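Local coordinates for fatty acid-binding protein TM_1468 (Thermotoga maritima, PDB 1VPV) that binds long-chain fatty acids such as palmitate and may take part in lipid transport or fatty acid metabolism, at residues V15-W29 with S134-L148. Residues are numbered along the deposited sequence; the frame is centred on the assembly and turned at random.
Sequences VKILVDSTADVPFSW and SGAIPLPARVAREML. With PLM (palmitic acid), chain D.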
ATOM      1  N   VAL A  15     -16.706 -11.791   8.566  1.00 22.11           N
ATOM      2  CA  VAL A  15     -15.685 -10.769   8.813  1.00 21.84           C
ATOM      3  C   VAL A  15     -15.519  -9.765   7.676  1.00 20.01           C
ATOM      4  O   VAL A  15     -15.244 -10.144   6.549  1.00 19.95           O
ATOM      5  CB  VAL A  15     -14.312 -11.436   9.064  1.00 21.91           C
ATOM      6  CG1 VAL A  15     -13.290 -10.401   9.507  1.00 24.49           C
ATOM      7  CG2 VAL A  15     -14.428 -12.509  10.117  1.00 25.17           C
ATOM      8  N   LYS A  16     -15.668  -8.479   7.980  1.00 21.64           N
ATOM      9  CA  LYS A  16     -15.320  -7.406   7.036  1.00 20.92           C
ATOM     10  C   LYS A  16     -13.843  -7.102   7.141  1.00 22.43           C
ATOM     11  O   LYS A  16     -13.297  -7.073   8.248  1.00 23.23           O
ATOM     12  CB  LYS A  16     -16.052  -6.114   7.375  1.00 20.75           C
ATOM     13  CG  LYS A  16     -15.913  -5.046   6.296  1.00 18.26           C
ATOM     14  CD  LYS A  16     -16.946  -5.289   5.183  1.00 18.18           C
ATOM     15  CE  LYS A  16     -16.520  -4.667   3.887  1.00 17.18           C
ATOM     16  NZ  LYS A  16     -17.539  -4.970   2.864  1.00 16.92           N
ATOM     17  N   ILE A  17     -13.204  -6.848   6.003  1.00 21.81           N
ATOM     18  CA  ILE A  17     -11.826  -6.400   6.010  1.00 21.17           C
ATOM     19  C   ILE A  17     -11.828  -4.961   5.499  1.00 22.06           C
ATOM     20  O   ILE A  17     -12.403  -4.655   4.465  1.00 21.19           O
ATOM     21  CB  ILE A  17     -10.932  -7.283   5.136  1.00 20.01           C
ATOM     22  CG1 ILE A  17     -10.824  -8.674   5.742  1.00 24.20           C
ATOM     23  CG2 ILE A  17      -9.537  -6.663   4.974  1.00 17.04           C
ATOM     24  CD1 ILE A  17     -10.162  -9.730   4.825  1.00 22.72           C
ATOM     25  N   LEU A  18     -11.194  -4.076   6.250  1.00 21.05           N
ATOM     26  CA  LEU A  18     -11.063  -2.692   5.841  1.00 22.69           C
ATOM     27  C   LEU A  18      -9.581  -2.348   5.690  1.00 22.34           C
ATOM     28  O   LEU A  18      -8.779  -2.630   6.584  1.00 25.40           O
ATOM     29  CB  LEU A  18     -11.698  -1.797   6.898  1.00 23.21           C
ATOM     30  CG  LEU A  18     -11.636  -0.304   6.626  1.00 20.44           C
ATOM     31  CD1 LEU A  18     -12.527   0.063   5.476  1.00 20.28           C
ATOM     32  CD2 LEU A  18     -12.061   0.419   7.901  1.00 23.16           C
ATOM     33  N   VAL A  19      -9.201  -1.773   4.560  1.00 21.91           N
ATOM     34  CA  VAL A  19      -7.865  -1.120   4.464  1.00 20.81           C
ATOM     35  C   VAL A  19      -8.133   0.372   4.260  1.00 20.65           C
ATOM     36  O   VAL A  19      -9.255   0.780   3.985  1.00 22.43           O
ATOM     37  CB  VAL A  19      -6.988  -1.682   3.324  1.00 19.35           C
ATOM     38  CG1 VAL A  19      -6.783  -3.221   3.485  1.00 21.20           C
ATOM     39  CG2 VAL A  19      -7.599  -1.366   1.944  1.00 23.14           C
ATOM     40  N   ASP A  20      -7.103   1.181   4.420  1.00 22.93           N
ATOM     41  CA  ASP A  20      -7.185   2.587   4.132  1.00 23.65           C
ATOM     42  C   ASP A  20      -6.769   2.850   2.686  1.00 24.97           C
ATOM     43  O   ASP A  20      -6.220   1.962   2.028  1.00 22.45           O
ATOM     44  CB  ASP A  20      -6.361   3.372   5.138  1.00 26.48           C
ATOM     45  CG  ASP A  20      -4.872   3.132   4.999  1.00 33.89           C
ATOM     46  OD1 ASP A  20      -4.279   3.530   3.950  1.00 37.39           O
ATOM     47  OD2 ASP A  20      -4.306   2.573   5.969  1.00 36.11           O
ATOM     48  N   SER A  21      -7.062   4.057   2.183  1.00 24.84           N
ATOM     49  CA  SER A  21      -6.846   4.358   0.764  1.00 24.94           C
ATOM     50  C   SER A  21      -5.370   4.272   0.334  1.00 23.75           C
ATOM     51  O   SER A  21      -5.073   4.064  -0.840  1.00 22.82           O
ATOM     52  CB  SER A  21      -7.373   5.738   0.428  1.00 23.29           C
ATOM     53  OG  SER A  21      -6.707   6.696   1.209  1.00 28.16           O
ATOM     54  N   THR A  22      -4.462   4.425   1.292  1.00 23.73           N
ATOM     55  CA  THR A  22      -3.032   4.260   1.033  1.00 25.76           C
ATOM     56  C   THR A  22      -2.603   2.807   0.763  1.00 22.91           C
ATOM     57  O   THR A  22      -1.468   2.589   0.443  1.00 22.46           O
ATOM     58  CB  THR A  22      -2.156   4.789   2.202  1.00 25.10           C
ATOM     59  OG1 THR A  22      -2.172   3.867   3.282  1.00 28.58           O
ATOM     60  CG2 THR A  22      -2.672   6.099   2.686  1.00 33.63           C
ATOM     61  N   ALA A  23      -3.501   1.848   0.931  1.00 21.86           N
ATOM     62  CA  ALA A  23      -3.263   0.468   0.514  1.00 26.27           C
ATOM     63  C   ALA A  23      -3.277   0.248  -1.007  1.00 26.49           C
ATOM     64  O   ALA A  23      -2.794  -0.800  -1.475  1.00 21.22           O
ATOM     65  CB  ALA A  23      -4.277  -0.507   1.188  1.00 26.74           C
ATOM     66  N   ASP A  24      -3.844   1.205  -1.758  1.00 26.94           N
ATOM     67  CA  ASP A  24      -3.898   1.129  -3.221  1.00 24.47           C
ATOM     68  C   ASP A  24      -4.380  -0.264  -3.643  1.00 24.02           C
ATOM     69  O   ASP A  24      -3.756  -0.939  -4.474  1.00 24.60           O
ATOM     70  CB  ASP A  24      -2.514   1.408  -3.827  1.00 25.03           C
ATOM     71  CG  ASP A  24      -1.967   2.783  -3.473  1.00 28.83           C
ATOM     72  OD1 ASP A  24      -2.774   3.707  -3.214  1.00 28.06           O
ATOM     73  OD2 ASP A  24      -0.708   2.954  -3.488  1.00 34.37           O
ATOM     74  N   VAL A  25      -5.484  -0.693  -3.044  1.00 22.81           N
ATOM     75  CA  VAL A  25      -6.033  -2.029  -3.247  1.00 23.13           C
ATOM     76  C   VAL A  25      -6.539  -2.207  -4.679  1.00 23.50           C
ATOM     77  O   VAL A  25      -7.225  -1.310  -5.215  1.00 24.49           O
ATOM     78  CB  VAL A  25      -7.178  -2.353  -2.207  1.00 24.09           C
ATOM     79  CG1 VAL A  25      -8.416  -1.488  -2.441  1.00 28.39           C
ATOM     80  CG2 VAL A  25      -7.535  -3.848  -2.229  1.00 20.99           C
ATOM     81  N   PRO A  26      -6.207  -3.350  -5.323  1.00 21.23           N
ATOM     82  CA  PRO A  26      -6.664  -3.533  -6.723  1.00 20.23           C
ATOM     83  C   PRO A  26      -8.169  -3.450  -6.811  1.00 21.79           C
ATOM     84  O   PRO A  26      -8.855  -3.931  -5.906  1.00 24.08           O
ATOM     85  CB  PRO A  26      -6.149  -4.920  -7.085  1.00 19.86           C
ATOM     86  CG  PRO A  26      -4.958  -5.133  -6.121  1.00 17.74           C
ATOM     87  CD  PRO A  26      -5.413  -4.492  -4.850  1.00 19.09           C
ATOM     88  N   PHE A  27      -8.705  -2.824  -7.850  1.00 23.43           N
ATOM     89  CA  PHE A  27     -10.154  -2.551  -7.839  1.00 24.25           C
ATOM     90  C   PHE A  27     -10.955  -3.828  -7.658  1.00 23.83           C
ATOM     91  O   PHE A  27     -11.914  -3.834  -6.891  1.00 26.57           O
ATOM     92  CB  PHE A  27     -10.603  -1.744  -9.084  1.00 24.84           C
ATOM     93  CG  PHE A  27      -9.939  -0.398  -9.168  1.00 27.01           C
ATOM     94  CD1 PHE A  27     -10.166   0.557  -8.180  1.00 28.96           C
ATOM     95  CD2 PHE A  27      -9.016  -0.114 -10.164  1.00 21.41           C
ATOM     96  CE1 PHE A  27      -9.500   1.789  -8.203  1.00 30.04           C
ATOM     97  CE2 PHE A  27      -8.359   1.129 -10.210  1.00 24.04           C
ATOM     98  CZ  PHE A  27      -8.603   2.071  -9.223  1.00 30.86           C
ATOM     99  N   SER A  28     -10.557  -4.907  -8.341  1.00 23.29           N
ATOM    100  CA  SER A  28     -11.380  -6.116  -8.405  1.00 21.63           C
ATOM    101  C   SER A  28     -11.391  -6.885  -7.098  1.00 22.82           C
ATOM    102  O   SER A  28     -12.302  -7.663  -6.842  1.00 26.79           O
ATOM    103  CB  SER A  28     -10.922  -7.032  -9.544  1.00 21.64           C
ATOM    104  OG  SER A  28      -9.519  -7.229  -9.517  1.00 26.83           O
ATOM    105  N   TRP A  29     -10.384  -6.680  -6.263  1.00 22.82           N
ATOM    106  CA  TRP A  29     -10.280  -7.409  -5.017  1.00 21.52           C
ATOM    107  C   TRP A  29     -11.266  -6.917  -4.013  1.00 24.00           C
ATOM    108  O   TRP A  29     -11.498  -7.588  -3.005  1.00 25.00           O
ATOM    109  CB  TRP A  29      -8.914  -7.254  -4.415  1.00 22.58           C
ATOM    110  CG  TRP A  29      -7.840  -7.982  -5.141  1.00 22.82           C
ATOM    111  CD1 TRP A  29      -7.871  -8.451  -6.416  1.00 19.90           C
ATOM    112  CD2 TRP A  29      -6.555  -8.286  -4.625  1.00 19.28           C
ATOM    113  NE1 TRP A  29      -6.687  -9.050  -6.728  1.00 24.04           N
ATOM    114  CE2 TRP A  29      -5.854  -8.965  -5.644  1.00 18.83           C
ATOM    115  CE3 TRP A  29      -5.928  -8.061  -3.383  1.00 18.66           C
ATOM    116  CZ2 TRP A  29      -4.557  -9.424  -5.475  1.00 16.60           C
ATOM    117  CZ3 TRP A  29      -4.647  -8.512  -3.197  1.00 21.27           C
ATOM    118  CH2 TRP A  29      -3.957  -9.189  -4.249  1.00 26.91           C
ATOM    119  N   SER A 134       0.832   1.169   0.612  1.00 25.74           N
ATOM    120  CA  SER A 134       0.544   1.004  -0.804  1.00 24.89           C
ATOM    121  C   SER A 134       0.336  -0.452  -1.107  1.00 25.85           C
ATOM    122  O   SER A 134      -0.246  -1.148  -0.273  1.00 23.17           O
ATOM    123  CB  SER A 134       1.636   1.618  -1.664  1.00 27.24           C
ATOM    124  OG  SER A 134       1.377   1.412  -3.047  1.00 25.72           O
ATOM    125  N   GLY A 135       0.787  -0.917  -2.291  1.00 25.91           N
ATOM    126  CA  GLY A 135       0.420  -2.267  -2.810  1.00 22.42           C
ATOM    127  C   GLY A 135       0.884  -3.449  -1.953  1.00 24.11           C
ATOM    128  O   GLY A 135       0.525  -4.609  -2.208  1.00 27.68           O
ATOM    129  N   ALA A 136       1.706  -3.207  -0.947  1.00 21.03           N
ATOM    130  CA  ALA A 136       2.070  -4.298  -0.072  1.00 22.22           C
ATOM    131  C   ALA A 136       0.945  -4.628   0.915  1.00 23.72           C
ATOM    132  O   ALA A 136       0.846  -5.756   1.340  1.00 25.25           O
ATOM    133  CB  ALA A 136       3.339  -4.000   0.649  1.00 22.18           C
ATOM    134  N   ILE A 137       0.102  -3.660   1.269  1.00 23.80           N
ATOM    135  CA  ILE A 137      -0.912  -3.861   2.317  1.00 23.32           C
ATOM    136  C   ILE A 137      -2.007  -4.861   1.952  1.00 22.67           C
ATOM    137  O   ILE A 137      -2.452  -5.625   2.819  1.00 25.09           O
ATOM    138  CB  ILE A 137      -1.565  -2.530   2.758  1.00 24.42           C
ATOM    139  CG1 ILE A 137      -0.620  -1.773   3.682  1.00 23.50           C
ATOM    140  CG2 ILE A 137      -2.938  -2.766   3.504  1.00 26.69           C
ATOM    141  CD1 ILE A 137      -0.911  -0.297   3.745  1.00 32.68           C
ATOM    142  N   PRO A 138      -2.475  -4.849   0.697  1.00 18.70           N
ATOM    143  CA  PRO A 138      -3.496  -5.826   0.317  1.00 21.42           C
ATOM    144  C   PRO A 138      -3.036  -7.281   0.340  1.00 21.92           C
ATOM    145  O   PRO A 138      -3.873  -8.191   0.356  1.00 22.58           O
ATOM    146  CB  PRO A 138      -3.849  -5.435  -1.124  1.00 22.68           C
ATOM    147  CG  PRO A 138      -3.289  -4.059  -1.309  1.00 20.45           C
ATOM    148  CD  PRO A 138      -2.141  -3.938  -0.399  1.00 15.90           C
ATOM    149  N   LEU A 139      -1.729  -7.505   0.288  1.00 23.86           N
ATOM    150  CA  LEU A 139      -1.197  -8.869   0.264  1.00 25.94           C
ATOM    151  C   LEU A 139      -1.619  -9.586   1.541  1.00 23.46           C
ATOM    152  O   LEU A 139      -2.300 -10.595   1.460  1.00 23.20           O
ATOM    153  CB  LEU A 139       0.339  -8.905   0.023  1.00 27.18           C
ATOM    154  CG  LEU A 139       0.810  -8.379  -1.336  1.00 30.13           C
ATOM    155  CD1 LEU A 139       2.288  -8.189  -1.399  1.00 33.64           C
ATOM    156  CD2 LEU A 139       0.347  -9.283  -2.453  1.00 33.89           C
ATOM    157  N   PRO A 140      -1.285  -9.037   2.719  1.00 23.02           N
ATOM    158  CA  PRO A 140      -1.835  -9.623   3.966  1.00 24.29           C
ATOM    159  C   PRO A 140      -3.368  -9.633   4.108  1.00 23.55           C
ATOM    160  O   PRO A 140      -3.895 -10.456   4.854  1.00 26.77           O
ATOM    161  CB  PRO A 140      -1.185  -8.791   5.076  1.00 24.53           C
ATOM    162  CG  PRO A 140      -0.650  -7.579   4.424  1.00 23.44           C
ATOM    163  CD  PRO A 140      -0.358  -7.934   2.998  1.00 21.41           C
ATOM    164  N   ALA A 141      -4.073  -8.758   3.404  1.00 22.44           N
ATOM    165  CA  ALA A 141      -5.543  -8.779   3.416  1.00 21.14           C
ATOM    166  C   ALA A 141      -6.110  -9.949   2.664  1.00 21.75           C
ATOM    167  O   ALA A 141      -7.070 -10.584   3.125  1.00 25.75           O
ATOM    168  CB  ALA A 141      -6.105  -7.511   2.835  1.00 19.76           C
ATOM    169  N   ARG A 142      -5.581 -10.191   1.470  1.00 23.13           N
ATOM    170  CA  ARG A 142      -5.943 -11.379   0.703  1.00 21.60           C
ATOM    171  C   ARG A 142      -5.722 -12.628   1.528  1.00 21.85           C
ATOM    172  O   ARG A 142      -6.599 -13.496   1.599  1.00 22.63           O
ATOM    173  CB  ARG A 142      -5.146 -11.495  -0.566  1.00 19.27           C
ATOM    174  CG  ARG A 142      -5.440 -12.786  -1.344  1.00 24.62           C
ATOM    175  CD  ARG A 142      -4.973 -12.718  -2.775  1.00 23.28           C
ATOM    176  NE  ARG A 142      -3.531 -12.458  -2.820  1.00 25.54           N
ATOM    177  CZ  ARG A 142      -2.830 -12.313  -3.943  1.00 26.67           C
ATOM    178  NH1 ARG A 142      -3.407 -12.439  -5.129  1.00 21.09           N
ATOM    179  NH2 ARG A 142      -1.528 -12.063  -3.879  1.00 29.56           N
ATOM    180  N   VAL A 143      -4.554 -12.709   2.142  1.00 21.50           N
ATOM    181  CA  VAL A 143      -4.168 -13.895   2.900  1.00 23.32           C
ATOM    182  C   VAL A 143      -5.109 -14.085   4.066  1.00 22.38           C
ATOM    183  O   VAL A 143      -5.514 -15.183   4.332  1.00 21.30           O
ATOM    184  CB  VAL A 143      -2.702 -13.800   3.413  1.00 24.66           C
ATOM    185  CG1 VAL A 143      -2.411 -14.897   4.381  1.00 25.46           C
ATOM    186  CG2 VAL A 143      -1.706 -13.870   2.221  1.00 24.31           C
ATOM    187  N   ALA A 144      -5.462 -13.003   4.756  1.00 22.12           N
ATOM    188  CA  ALA A 144      -6.432 -13.090   5.825  1.00 22.02           C
ATOM    189  C   ALA A 144      -7.752 -13.625   5.317  1.00 21.43           C
ATOM    190  O   ALA A 144      -8.434 -14.400   6.012  1.00 19.70           O
ATOM    191  CB  ALA A 144      -6.650 -11.749   6.451  1.00 23.27           C
ATOM    192  N   ARG A 145      -8.136 -13.221   4.113  1.00 20.65           N
ATOM    193  CA  ARG A 145      -9.435 -13.677   3.589  1.00 19.77           C
ATOM    194  C   ARG A 145      -9.385 -15.169   3.317  1.00 19.43           C
ATOM    195  O   ARG A 145     -10.285 -15.924   3.706  1.00 18.75           O
ATOM    196  CB  ARG A 145      -9.817 -12.935   2.297  1.00 19.69           C
ATOM    197  CG  ARG A 145     -11.144 -13.401   1.696  1.00 20.20           C
ATOM    198  CD  ARG A 145     -12.324 -13.317   2.730  1.00 17.30           C
ATOM    199  NE  ARG A 145     -12.750 -11.925   2.929  1.00 18.86           N
ATOM    200  CZ  ARG A 145     -13.467 -11.475   3.956  1.00 17.30           C
ATOM    201  NH1 ARG A 145     -13.859 -12.272   4.927  1.00 23.78           N
ATOM    202  NH2 ARG A 145     -13.786 -10.199   4.017  1.00 24.76           N
ATOM    203  N   GLU A 146      -8.312 -15.591   2.658  1.00 20.04           N
ATOM    204  CA  GLU A 146      -8.200 -16.972   2.223  1.00 23.19           C
ATOM    205  C   GLU A 146      -8.244 -17.865   3.443  1.00 24.26           C
ATOM    206  O   GLU A 146      -8.992 -18.837   3.464  1.00 27.03           O
ATOM    207  CB  GLU A 146      -6.938 -17.209   1.408  1.00 21.44           C
ATOM    208  CG  GLU A 146      -6.962 -16.436   0.099  1.00 23.82           C
ATOM    209  CD  GLU A 146      -5.581 -16.329  -0.555  1.00 29.99           C
ATOM    210  OE1 GLU A 146      -4.570 -16.090   0.146  1.00 32.80           O
ATOM    211  OE2 GLU A 146      -5.512 -16.485  -1.787  1.00 36.09           O
HETATM  212  N   MSE A 147      -7.517 -17.505   4.491  1.00 24.17           N
HETATM  213  CA  MSE A 147      -7.529 -18.364   5.660  1.00 27.96           C
HETATM  214  C   MSE A 147      -8.828 -18.274   6.478  1.00 24.39           C
HETATM  215  O   MSE A 147      -9.200 -19.254   7.124  1.00 26.42           O
HETATM  216  CB  MSE A 147      -6.242 -18.254   6.475  1.00 24.93           C
HETATM  217  CG  MSE A 147      -5.856 -16.940   6.943  1.00 32.93           C
HETATM  218 SE   MSE A 147      -4.024 -16.965   7.746  1.00 43.00          SE
HETATM  219  CE  MSE A 147      -3.021 -17.984   6.339  1.00 55.54           C
ATOM    220  N   LEU A 148      -9.563 -17.164   6.393  1.00 23.47           N
ATOM    221  CA  LEU A 148     -10.949 -17.128   6.924  1.00 23.40           C
ATOM    222  C   LEU A 148     -11.905 -17.988   6.068  1.00 23.79           C
ATOM    223  O   LEU A 148     -12.739 -18.702   6.605  1.00 24.45           O
ATOM    224  CB  LEU A 148     -11.484 -15.698   7.068  1.00 20.68           C
ATOM    225  CG  LEU A 148     -10.721 -14.834   8.086  1.00 26.71           C
ATOM    226  CD1 LEU A 148     -11.023 -13.363   7.905  1.00 28.14           C
ATOM    227  CD2 LEU A 148     -11.021 -15.244   9.515  1.00 26.92           C
TER
HETATM  228  C1  PLM D 501      -1.413  10.681   6.203  1.00 34.58           C
HETATM  229  O1  PLM D 501      -1.715  10.270   7.362  1.00 33.10           O
HETATM  230  O2  PLM D 501      -1.492  11.912   5.889  1.00 29.42           O
HETATM  231  C2  PLM D 501      -0.975   9.655   5.183  1.00 28.71           C
HETATM  232  C3  PLM D 501       0.529   9.663   5.003  1.00 19.59           C
HETATM  233  C4  PLM D 501       0.923   8.725   3.871  1.00 17.20           C
HETATM  234  C5  PLM D 501       2.432   8.806   3.661  1.00 17.40           C
HETATM  235  C6  PLM D 501       2.904   7.908   2.547  1.00 19.64           C
HETATM  236  C7  PLM D 501       4.415   7.932   2.376  1.00 20.02           C
HETATM  237  C8  PLM D 501       4.824   7.361   1.022  1.00 18.58           C
HETATM  238  C9  PLM D 501       4.708   5.852   0.994  1.00 18.97           C
HETATM  239  CA  PLM D 501       5.030   5.279  -0.372  1.00 21.27           C
HETATM  240  CB  PLM D 501       5.057   3.759  -0.321  1.00 15.01           C
HETATM  241  CC  PLM D 501       5.083   3.184  -1.734  1.00 18.39           C
HETATM  242  CD  PLM D 501       5.280   1.653  -1.739  1.00 20.79           C
HETATM  243  CE  PLM D 501       5.087   1.051  -3.120  1.00 21.45           C
HETATM  244  CF  PLM D 501       5.457  -0.423  -3.174  1.00 28.46           C
HETATM  245  CG  PLM D 501       4.318  -1.335  -2.709  1.00 28.46           C
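Bends at chi2 and chi3 (75°) curl Arg145 off its helix so that NH1 and NH2 both reach Val15 O end-on, while Ile17 CG1, anti to its carbonyl carbon (chi1 -67°), carries CD1 over one face of the same guanidinium. In this DegV fold, helix 138-148 runs antiparallel to strand 15-20 of a mixed sheet, the two axes coming within 9.8 Å of each other. Val15 O lies in the guanidinium plane, 2.9 Å from Arg145 NH2 and 3.0 Å from NH1; backbone oxygens of Tyr33 and Asp34 take further bonds from this arginine, so its rotation is well fixed. Alternate strand side chains continue the packing: Ile17 CG2 meets Ala141 CB, and Val19 CG1 lies 3.9 Å from Ile137 CG2. Beyond the strand, Pro138 wedges between Ala23, Val25 and Trp29, whose indole has Pro26 CG over one face. Trp29 CH2, on the six-membered ring, sits over the centre of one face of the Arg142 guanidinium, 3.3 Å from CZ, with the planes 38° apart, while Asp270 pairs with NH1. Lining the fatty-acid site near palmitate's methyl end, Ser134 CB lies 3.6 Å from the ligand's CD atom, and Ser134 OG donates to the anti side of Asp24 OD2 at 2.6 Å.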